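Local coordinates for cytoadherence-linked asexual protein (Toxoplasma gondii, PDB 4Z80) that probably anchors the parasite's moving junction during host-cell invasion, as a rhoptry neck protein whose short peptide segment is bound by the surface antigen AMA4, at residues S11-A14 / P15-G19. Sequence-based numbering, arbitrary orientation.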
loop_
_atom_site.group_PDB
_atom_site.type_symbol
_atom_site.label_atom_id
_atom_site.label_comp_id
_atom_site.label_asym_id
_atom_site.label_seq_id
_atom_site.Cartn_x
_atom_site.Cartn_y
_atom_site.Cartn_z
ATOM N N SER B 11 -15.695 -7.118 -15.569
ATOM C CA SER B 11 -15.110 -8.354 -15.061
ATOM C C SER B 11 -16.147 -9.178 -14.295
ATOM O O SER B 11 -16.074 -10.409 -14.271
ATOM C CB SER B 11 -13.894 -8.053 -14.189
ATOM O OG SER B 11 -12.789 -7.714 -15.012
ATOM N N SER B 12 -17.124 -8.507 -13.691
ATOM C CA SER B 12 -18.241 -9.188 -13.036
ATOM C C SER B 12 -19.142 -9.866 -14.060
ATOM O O SER B 12 -19.584 -11.003 -13.869
ATOM C CB SER B 12 -19.050 -8.193 -12.194
ATOM O OG SER B 12 -20.302 -8.736 -11.798
ATOM N N LEU B 13 -19.406 -9.162 -15.153
ATOM C CA LEU B 13 -20.250 -9.696 -16.211
ATOM C C LEU B 13 -19.550 -10.826 -16.975
ATOM O O LEU B 13 -20.208 -11.718 -17.515
ATOM C CB LEU B 13 -20.645 -8.574 -17.172
ATOM C CG LEU B 13 -21.493 -8.967 -18.381
ATOM C CD1 LEU B 13 -22.790 -9.622 -17.936
ATOM C CD2 LEU B 13 -21.767 -7.735 -19.236
ATOM N N ALA B 14 -18.221 -10.794 -17.001
ATOM C CA ALA B 14 -17.438 -11.676 -17.878
ATOM C C ALA B 14 -17.812 -13.170 -17.792
ATOM O O ALA B 14 -18.004 -13.803 -18.825
ATOM C CB ALA B 14 -15.943 -11.500 -17.604
ATOM N N PRO B 15 -17.912 -13.744 -16.580
ATOM C CA PRO B 15 -18.235 -15.181 -16.533
ATOM C C PRO B 15 -19.575 -15.537 -17.175
ATOM O O PRO B 15 -19.765 -16.672 -17.598
ATOM C CB PRO B 15 -18.256 -15.500 -15.027
ATOM C CG PRO B 15 -18.176 -14.190 -14.323
ATOM C CD PRO B 15 -17.571 -13.209 -15.253
ATOM N N GLU B 16 -20.482 -14.575 -17.258
ATOM C CA GLU B 16 -21.812 -14.819 -17.805
ATOM C C GLU B 16 -21.815 -14.733 -19.337
ATOM O O GLU B 16 -22.789 -15.126 -19.985
ATOM C CB GLU B 16 -22.806 -13.820 -17.211
ATOM C CG GLU B 16 -22.645 -13.629 -15.696
ATOM C CD GLU B 16 -22.697 -14.943 -14.941
ATOM O OE1 GLU B 16 -23.384 -15.873 -15.415
ATOM O OE2 GLU B 16 -22.048 -15.051 -13.879
ATOM N N LEU B 17 -20.723 -14.220 -19.900
ATOM C CA LEU B 17 -20.560 -14.116 -21.352
ATOM C C LEU B 17 -19.614 -15.181 -21.889
ATOM O O LEU B 17 -19.634 -15.493 -23.075
ATOM C CB LEU B 17 -20.023 -12.733 -21.742
ATOM C CG LEU B 17 -20.845 -11.519 -21.314
ATOM C CD1 LEU B 17 -20.200 -10.237 -21.827
ATOM C CD2 LEU B 17 -22.273 -11.642 -21.809
ATOM N N SER B 18 -18.766 -15.710 -21.016
ATOM C CA SER B 18 -17.724 -16.639 -21.409
ATOM C C SER B 18 -18.288 -17.917 -22.003
ATOM O O SER B 18 -19.351 -18.384 -21.599
ATOM C CB SER B 18 -16.849 -16.986 -20.204
ATOM O OG SER B 18 -15.857 -17.942 -20.538
ATOM N N GLY B 19 -17.565 -18.477 -22.964
ATOM C CA GLY B 19 -17.908 -19.787 -23.475
ATOM C C GLY B 19 -17.561 -20.880 -22.476
ATOM O O GLY B 19 -18.075 -21.992 -22.574
HETATM O O HOH W 1 -21.225 -12.726 -12.554
#
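L13 and L17, one turn apart on helix 10-17, lay their isobutyl groups obliquely across each other, L13 CG meeting L17 CD1 at 3.9 Å. L13 turns CG away from its own N (chi1 178°), which swings the branched end along the helix to L17. The ring of P15 sits at the kink, with P15 CD 3.3 Å from both S11 O and S12 O. Having no N-H, P15 leaves the S11 carbonyl without the usual i+4 bond. S12 O, whose i+4 donor E16 N turns to L13 O, is reached by a water, which donates to S12 O at 2.7 Å and to E16 OE2 at 2.8 Å. Bends at chi1 and chi2 (-44° and -54°) fold the E16 chain back towards this bridge, while its carboxylate also bonds T131 and S129 of the AMA4 chain. Beyond the proline the turn tightens: E16 N bonds L13 O at 2.9 Å, and L17 N bonds A14 O at 3.0 Å; the i+4 bonds here are weak. A14 and P15 pack on L158 and Y157 of AMA4, and S18 OG bonds its Y163. The arrangement is a short proline-kinked helix ending in i+3 (3-10-like) bonds, forming the helical part of the RON2-type peptide bound to AMA4.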